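Local coordinates for protein cocosin 1 acidic chain (Cocos nucifera, PDB 5WPW) that stores nutrient in the coconut seed as a hexameric 11S globulin, each subunit made of an acidic and a basic chain derived from one precursor, at residues A[268-273]-A[411-416]; A[299-304]-A[373-378]. The protein carries 2 engineered substitutions. All coordinates share one frame; numbering follows the deposited sequence.

Contact 1 (A[268-273]-A[411-416]); sequences GRITTL and VAIFTP
Two isoleucines lying alongside each other carry most of this small, buried contact between strand 268-273 and the short piece 411-416. Ile-270 and Ile-413 reach out from their own backbones and slide past one another in opposite directions, so that the stems of the side chains overlap and not merely their tips. In both residues CG1 stands anti to the carbonyl carbon and CG2 anti to the backbone N. Beyond CG1 they differ: Ile-270 is extended (chi2 177°), whereas Ile-413 turns sharply (chi2 -96°), which lays its CD1 3.8 Å from CG1 of Ile-270. The same methyl carbon comes within 3.9 Å of the backbone N of Arg-269. The other branch of Ile-413 rests on bare backbone, CG2 lying 3.7 Å from N of Gly-268. At the far end of Ile-270, CD1 meets CB of Ala-412 at 4.2 Å. The CB of Arg-269 points away from 411-416, so this residue meets Ile-413 through its backbone N. Around the pair, Val-262 and Glu-289 also touch Ile-270, and Leu-293 touches Ile-413. The contact thus joins two sheets by apolar packing: 268-273 belongs to the one that also holds 287-293, while 413-414 pairs with 298-304 in the other. Apolar side chains filling the space between two antiparallel sheets are typical of the cupin beta-barrel, here the second of the two in an 11S globulin subunit.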
ATOM      1  N   GLY A 268      25.511 -13.368 -25.117  1.00 27.80           N
ATOM      2  CA  GLY A 268      24.074 -13.575 -25.149  1.00 28.56           C
ATOM      3  C   GLY A 268      23.327 -12.462 -24.438  1.00 29.10           C
ATOM      4  O   GLY A 268      23.821 -11.335 -24.301  1.00 28.51           O
ATOM      5  N   ARG A 269      22.100 -12.772 -24.008  1.00 25.52           N
ATOM      6  CA  ARG A 269      21.244 -11.742 -23.447  1.00 28.83           C
ATOM      7  C   ARG A 269      20.291 -12.371 -22.436  1.00 27.98           C
ATOM      8  O   ARG A 269      20.040 -13.578 -22.462  1.00 24.83           O
ATOM      9  CB  ARG A 269      20.461 -11.013 -24.542  1.00 28.02           C
ATOM     10  CG  ARG A 269      19.805 -11.955 -25.565  1.00 26.59           C
ATOM     11  CD  ARG A 269      18.921 -11.221 -26.536  1.00 32.91           C
ATOM     12  NE  ARG A 269      18.450 -12.081 -27.626  1.00 32.72           N
ATOM     13  CZ  ARG A 269      17.343 -12.813 -27.568  1.00 37.69           C
ATOM     14  NH1 ARG A 269      16.594 -12.801 -26.469  1.00 30.18           N
ATOM     15  NH2 ARG A 269      16.971 -13.549 -28.613  1.00 34.92           N
ATOM     16  N   ILE A 270      19.786 -11.532 -21.528  1.00 27.64           N
ATOM     17  CA  ILE A 270      18.736 -11.906 -20.580  1.00 25.88           C
ATOM     18  C   ILE A 270      17.682 -10.815 -20.561  1.00 26.56           C
ATOM     19  O   ILE A 270      18.000  -9.621 -20.562  1.00 23.44           O
ATOM     20  CB  ILE A 270      19.272 -12.111 -19.153  1.00 29.36           C
ATOM     21  CG1 ILE A 270      20.447 -13.075 -19.128  1.00 31.28           C
ATOM     22  CG2 ILE A 270      18.139 -12.578 -18.233  1.00 29.36           C
ATOM     23  CD1 ILE A 270      21.016 -13.235 -17.749  1.00 30.14           C
ATOM     24  N   THR A 271      16.421 -11.228 -20.480  1.00 25.66           N
ATOM     25  CA  THR A 271      15.290 -10.315 -20.450  1.00 21.22           C
ATOM     26  C   THR A 271      14.396 -10.805 -19.327  1.00 27.14           C
ATOM     27  O   THR A 271      14.050 -11.987 -19.281  1.00 27.75           O
ATOM     28  CB  THR A 271      14.557 -10.301 -21.798  1.00 27.84           C
ATOM     29  OG1 THR A 271      15.489  -9.955 -22.826  1.00 30.37           O
ATOM     30  CG2 THR A 271      13.451  -9.283 -21.790  1.00 25.89           C
ATOM     31  N   THR A 272      14.107  -9.926 -18.385  1.00 26.72           N
ATOM     32  CA  THR A 272      13.335 -10.252 -17.198  1.00 24.04           C
ATOM     33  C   THR A 272      11.904  -9.758 -17.358  1.00 25.09           C
ATOM     34  O   THR A 272      11.658  -8.704 -17.937  1.00 25.06           O
ATOM     35  CB  THR A 272      13.975  -9.590 -15.981  1.00 28.87           C
ATOM     36  OG1 THR A 272      15.337 -10.040 -15.865  1.00 35.00           O
ATOM     37  CG2 THR A 272      13.184  -9.887 -14.684  1.00 29.49           C
ATOM     38  N   LEU A 273      10.968 -10.485 -16.778  1.00 24.62           N
ATOM     39  CA  LEU A 273       9.570 -10.056 -16.791  1.00 25.41           C
ATOM     40  C   LEU A 273       9.039 -10.167 -15.373  1.00 21.87           C
ATOM     41  O   LEU A 273       9.007 -11.263 -14.816  1.00 24.24           O
ATOM     42  CB  LEU A 273       8.741 -10.905 -17.750  1.00 22.44           C
ATOM     43  CG  LEU A 273       7.270 -10.526 -17.903  1.00 24.64           C
ATOM     44  CD1 LEU A 273       7.132  -9.067 -18.219  1.00 27.82           C
ATOM     45  CD2 LEU A 273       6.674 -11.340 -19.030  1.00 32.94           C
ATOM     46  N   VAL A 411      28.795  -8.797 -15.986  1.00 36.88           N
ATOM     47  CA  VAL A 411      27.381  -9.102 -15.793  1.00 35.53           C
ATOM     48  C   VAL A 411      27.180 -10.610 -15.755  1.00 39.61           C
ATOM     49  O   VAL A 411      28.142 -11.376 -15.858  1.00 49.19           O
ATOM     50  CB  VAL A 411      26.531  -8.466 -16.913  1.00 40.91           C
ATOM     51  CG1 VAL A 411      26.652  -6.974 -16.886  1.00 37.35           C
ATOM     52  CG2 VAL A 411      26.965  -9.004 -18.302  1.00 44.09           C
ATOM     53  N   ALA A 412      25.929 -11.056 -15.635  1.00 43.58           N
ATOM     54  CA  ALA A 412      25.663 -12.479 -15.427  1.00 41.27           C
ATOM     55  C   ALA A 412      26.050 -13.351 -16.622  1.00 39.46           C
ATOM     56  O   ALA A 412      26.232 -14.564 -16.447  1.00 37.33           O
ATOM     57  CB  ALA A 412      24.189 -12.692 -15.096  1.00 42.62           C
ATOM     58  N   ILE A 413      26.184 -12.772 -17.813  1.00 39.05           N
ATOM     59  CA  ILE A 413      26.528 -13.520 -19.021  1.00 37.06           C
ATOM     60  C   ILE A 413      28.041 -13.455 -19.181  1.00 41.63           C
ATOM     61  O   ILE A 413      28.589 -12.406 -19.525  1.00 42.54           O
ATOM     62  CB  ILE A 413      25.821 -12.964 -20.265  1.00 37.86           C
ATOM     63  CG1 ILE A 413      24.303 -13.032 -20.108  1.00 35.46           C
ATOM     64  CG2 ILE A 413      26.251 -13.747 -21.525  1.00 36.16           C
ATOM     65  CD1 ILE A 413      23.680 -14.267 -20.750  1.00 36.65           C
ATOM     66  N   PHE A 414      28.704 -14.578 -18.929  1.00 40.57           N
ATOM     67  CA  PHE A 414      30.156 -14.671 -18.937  1.00 44.09           C
ATOM     68  C   PHE A 414      30.606 -15.152 -20.311  1.00 44.53           C
ATOM     69  O   PHE A 414      30.269 -16.267 -20.723  1.00 47.49           O
ATOM     70  CB  PHE A 414      30.628 -15.641 -17.855  1.00 42.41           C
ATOM     71  CG  PHE A 414      30.607 -15.077 -16.467  1.00 38.05           C
ATOM     72  CD1 PHE A 414      30.274 -13.747 -16.231  1.00 38.62           C
ATOM     73  CD2 PHE A 414      30.923 -15.880 -15.388  1.00 39.57           C
ATOM     74  CE1 PHE A 414      30.258 -13.246 -14.935  1.00 37.93           C
ATOM     75  CE2 PHE A 414      30.911 -15.382 -14.087  1.00 33.49           C
ATOM     76  CZ  PHE A 414      30.585 -14.068 -13.862  1.00 36.77           C
ATOM     77  N   THR A 415      31.344 -14.315 -21.027  1.00 48.85           N
ATOM     78  CA  THR A 415      31.797 -14.712 -22.351  1.00 45.91           C
ATOM     79  C   THR A 415      32.916 -15.746 -22.233  1.00 52.01           C
ATOM     80  O   THR A 415      33.832 -15.578 -21.420  1.00 54.04           O
ATOM     81  CB  THR A 415      32.274 -13.503 -23.149  1.00 46.62           C
ATOM     82  OG1 THR A 415      33.026 -12.621 -22.306  1.00 47.01           O
ATOM     83  CG2 THR A 415      31.082 -12.770 -23.705  1.00 44.74           C
ATOM     84  N   PRO A 416      32.881 -16.816 -23.047  1.00 53.43           N
ATOM     85  CA  PRO A 416      33.747 -18.008 -23.018  1.00 54.55           C
ATOM     86  C   PRO A 416      35.241 -17.716 -22.832  1.00 57.23           C
ATOM     87  O   PRO A 416      35.760 -16.788 -23.449  1.00 56.66           O
ATOM     88  CB  PRO A 416      33.502 -18.658 -24.398  1.00 49.18           C
ATOM     89  CG  PRO A 416      32.757 -17.637 -25.214  1.00 46.12           C
ATOM     90  CD  PRO A 416      31.984 -16.833 -24.218  1.00 51.99           C
TER

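Contact 2 (A[299-304]-A[373-378]); sequences VSPHWN and TIVGKT. Engineered in segment 373-378: Ile-374 (natural residue Val).
In the second cupin domain of the subunit, the strand that carries residues 299-304 is bordered by the end of strand 371-373 and the loop that follows. Backbone pairing sets the register: His-302 and Thr-373 form an antiparallel non-hydrogen-bonded pair, their CA atoms only 4.0 Å apart. Just past it, Ile-374 N donates to Pro-301 O at 2.9 Å, approaching from above the carbonyl plane, and CA of Thr-373 adds a CA-H...O contact to the same oxygen. One carbonyl thereby receives two donors of unequal strength. A side-chain bond continues the link where regular pairing has ended, for Ser-300 OG, anti to its backbone N (chi1 -173°), donates to Val-375 O at 2.7 Å.

Apolar contacts gather about Ile-374, an engineered residue. Its CG1 lies near the plane of the Trp-303 indole, at the edge, 3.9 Å from CZ3, the two side chains crossing at about a right angle; its CD1 reaches CB of Pro-301. The Val-375 side chain crosses that of Pro-301 obliquely, its CG2 4.0 Å from CD of Pro-301. A neighbouring subunit packs on this surface, with Ile-179 against Ile-374, while its Gly-121 O accepts the bond from Trp-303 NE1. Within 299-304, the imidazole of His-302 is directed back along its own strand, and ND1 donates to Ser-300 O at 2.8 Å, nearly along the C=O axis and close to the ring plane.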
ATOM      1  N   VAL A 299      26.090 -18.655 -18.053  1.00 36.97           N
ATOM      2  CA  VAL A 299      25.419 -17.883 -17.023  1.00 32.97           C
ATOM      3  C   VAL A 299      26.186 -18.092 -15.720  1.00 30.03           C
ATOM      4  O   VAL A 299      26.391 -19.231 -15.290  1.00 32.79           O
ATOM      5  CB  VAL A 299      23.944 -18.287 -16.878  1.00 32.72           C
ATOM      6  CG1 VAL A 299      23.254 -17.353 -15.895  1.00 33.94           C
ATOM      7  CG2 VAL A 299      23.235 -18.206 -18.212  1.00 37.30           C
ATOM      8  N   SER A 300      26.617 -16.992 -15.120  1.00 29.18           N
ATOM      9  CA  SER A 300      27.332 -16.996 -13.853  1.00 33.73           C
ATOM     10  C   SER A 300      26.629 -17.892 -12.835  1.00 34.16           C
ATOM     11  O   SER A 300      25.387 -17.923 -12.791  1.00 32.60           O
ATOM     12  CB  SER A 300      27.417 -15.559 -13.326  1.00 37.18           C
ATOM     13  OG  SER A 300      28.230 -15.441 -12.165  1.00 44.26           O
ATOM     14  N   PRO A 301      27.376 -18.651 -12.031  1.00 33.79           N
ATOM     15  CA  PRO A 301      26.762 -19.385 -10.915  1.00 29.57           C
ATOM     16  C   PRO A 301      25.922 -18.454 -10.053  1.00 29.95           C
ATOM     17  O   PRO A 301      26.325 -17.336  -9.739  1.00 27.64           O
ATOM     18  CB  PRO A 301      27.968 -19.935 -10.138  1.00 32.67           C
ATOM     19  CG  PRO A 301      29.060 -19.989 -11.133  1.00 35.15           C
ATOM     20  CD  PRO A 301      28.832 -18.871 -12.103  1.00 29.41           C
ATOM     21  N   HIS A 302      24.719 -18.909  -9.722  1.00 26.37           N
ATOM     22  CA  HIS A 302      23.777 -18.076  -8.989  1.00 25.98           C
ATOM     23  C   HIS A 302      22.828 -18.980  -8.230  1.00 25.83           C
ATOM     24  O   HIS A 302      22.706 -20.180  -8.523  1.00 26.08           O
ATOM     25  CB  HIS A 302      22.992 -17.129  -9.914  1.00 27.54           C
ATOM     26  CG  HIS A 302      22.171 -17.838 -10.958  1.00 24.77           C
ATOM     27  ND1 HIS A 302      22.728 -18.378 -12.102  1.00 26.36           N
ATOM     28  CD2 HIS A 302      20.837 -18.071 -11.043  1.00 27.83           C
ATOM     29  CE1 HIS A 302      21.777 -18.942 -12.825  1.00 31.76           C
ATOM     30  NE2 HIS A 302      20.620 -18.763 -12.212  1.00 28.72           N
ATOM     31  N   TRP A 303      22.152 -18.397  -7.240  1.00 24.30           N
ATOM     32  CA  TRP A 303      20.977 -19.041  -6.687  1.00 23.01           C
ATOM     33  C   TRP A 303      19.766 -18.115  -6.762  1.00 25.89           C
ATOM     34  O   TRP A 303      19.894 -16.884  -6.781  1.00 23.50           O
ATOM     35  CB  TRP A 303      21.238 -19.505  -5.245  1.00 23.09           C
ATOM     36  CG  TRP A 303      21.373 -18.429  -4.219  1.00 22.00           C
ATOM     37  CD1 TRP A 303      20.356 -17.850  -3.469  1.00 20.73           C
ATOM     38  CD2 TRP A 303      22.580 -17.842  -3.782  1.00 23.81           C
ATOM     39  NE1 TRP A 303      20.889 -16.930  -2.605  1.00 25.21           N
ATOM     40  CE2 TRP A 303      22.254 -16.907  -2.770  1.00 28.90           C
ATOM     41  CE3 TRP A 303      23.925 -18.010  -4.146  1.00 28.87           C
ATOM     42  CZ2 TRP A 303      23.228 -16.134  -2.122  1.00 31.56           C
ATOM     43  CZ3 TRP A 303      24.888 -17.258  -3.490  1.00 33.21           C
ATOM     44  CH2 TRP A 303      24.537 -16.320  -2.498  1.00 28.90           C
ATOM     45  N   ASN A 304      18.583 -18.722  -6.852  1.00 26.13           N
ATOM     46  CA  ASN A 304      17.345 -17.969  -6.804  1.00 23.60           C
ATOM     47  C   ASN A 304      17.024 -17.647  -5.358  1.00 17.80           C
ATOM     48  O   ASN A 304      16.956 -18.546  -4.516  1.00 23.42           O
ATOM     49  CB  ASN A 304      16.197 -18.761  -7.421  1.00 27.51           C
ATOM     50  CG  ASN A 304      16.323 -18.856  -8.915  1.00 25.71           C
ATOM     51  OD1 ASN A 304      16.039 -17.897  -9.629  1.00 26.65           O
ATOM     52  ND2 ASN A 304      16.774 -20.005  -9.398  1.00 24.18           N
ATOM     53  N   THR A 373      24.137 -13.771  -7.758  1.00 29.02           N
ATOM     54  CA  THR A 373      25.308 -14.402  -8.366  1.00 25.72           C
ATOM     55  C   THR A 373      26.395 -14.664  -7.315  1.00 24.87           C
ATOM     56  O   THR A 373      26.436 -14.042  -6.253  1.00 26.35           O
ATOM     57  CB  THR A 373      25.883 -13.544  -9.490  1.00 29.53           C
ATOM     58  OG1 THR A 373      26.157 -12.228  -9.006  1.00 29.09           O
ATOM     59  CG2 THR A 373      24.927 -13.460 -10.668  1.00 34.94           C
ATOM     60  N   ILE A 374      27.263 -15.627  -7.618  1.00 32.23           N
ATOM     61  CA  ILE A 374      28.382 -15.974  -6.742  1.00 32.46           C
ATOM     62  C   ILE A 374      29.634 -15.200  -7.114  1.00 33.41           C
ATOM     63  O   ILE A 374      30.323 -14.693  -6.231  1.00 35.29           O
ATOM     64  CB  ILE A 374      28.619 -17.499  -6.777  1.00 34.77           C
ATOM     65  CG1 ILE A 374      27.364 -18.227  -6.305  1.00 31.26           C
ATOM     66  CG2 ILE A 374      29.756 -17.902  -5.866  1.00 31.48           C
ATOM     67  CD1 ILE A 374      27.489 -19.735  -6.244  1.00 32.65           C
ATOM     68  N   VAL A 375      29.924 -15.104  -8.415  1.00 34.32           N
ATOM     69  CA  VAL A 375      31.001 -14.297  -8.973  1.00 36.78           C
ATOM     70  C   VAL A 375      30.412 -13.305  -9.962  1.00 32.83           C
ATOM     71  O   VAL A 375      29.355 -13.543 -10.554  1.00 34.21           O
ATOM     72  CB  VAL A 375      32.074 -15.160  -9.668  1.00 37.64           C
ATOM     73  CG1 VAL A 375      33.044 -15.696  -8.637  1.00 39.81           C
ATOM     74  CG2 VAL A 375      31.418 -16.287 -10.458  1.00 34.30           C
ATOM     75  N   GLY A 376      31.099 -12.186 -10.139  1.00 30.50           N
ATOM     76  CA  GLY A 376      30.664 -11.167 -11.073  1.00 33.59           C
ATOM     77  C   GLY A 376      30.403  -9.844 -10.384  1.00 32.05           C
ATOM     78  O   GLY A 376      30.581  -9.693  -9.176  1.00 36.95           O
ATOM     79  N   LYS A 377      29.949  -8.879 -11.185  1.00 33.51           N
ATOM     80  CA  LYS A 377      29.922  -7.497 -10.719  1.00 34.46           C
ATOM     81  C   LYS A 377      28.924  -7.278  -9.581  1.00 39.08           C
ATOM     82  O   LYS A 377      29.138  -6.400  -8.733  1.00 41.55           O
ATOM     83  CB  LYS A 377      29.641  -6.559 -11.896  1.00 36.39           C
ATOM     84  CG  LYS A 377      28.215  -6.519 -12.393  1.00 40.33           C
ATOM     85  CD  LYS A 377      27.891  -5.126 -12.920  1.00 39.74           C
ATOM     86  CE  LYS A 377      28.699  -4.819 -14.178  1.00 39.03           C
ATOM     87  NZ  LYS A 377      29.030  -3.365 -14.316  1.00 41.70           N
ATOM     88  N   THR A 378      27.863  -8.074  -9.509  1.00 32.60           N
ATOM     89  CA  THR A 378      26.834  -7.874  -8.492  1.00 39.12           C
ATOM     90  C   THR A 378      26.762  -9.035  -7.507  1.00 39.81           C
ATOM     91  O   THR A 378      25.688  -9.358  -7.000  1.00 40.52           O
ATOM     92  CB  THR A 378      25.467  -7.673  -9.148  1.00 36.16           C
ATOM     93  OG1 THR A 378      25.145  -8.818  -9.946  1.00 42.64           O
ATOM     94  CG2 THR A 378      25.448  -6.446 -10.027  1.00 38.53           C
TER

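From the N terminus, the chain passes through the first cupin domain before strand 268-273 opens contact 1. It then reaches 299-304, which opens contact 2, runs through the intervening strands of the barrel and closes that loop at 373-378. Two helices, 386-393 and 397-405, follow before 411-416 returns to complete contact 1. Contact 2 is therefore nested inside contact 1, and their centres lie 11 Å apart. Strand 413-414 neighbours 298-304, with a probable hydrogen bond between Ala-412 O and Ser-300 N, while the Phe-414 ring tip packs against Ser-300 OG. The C-terminal piece thus ties both sheets of the second cupin domain together.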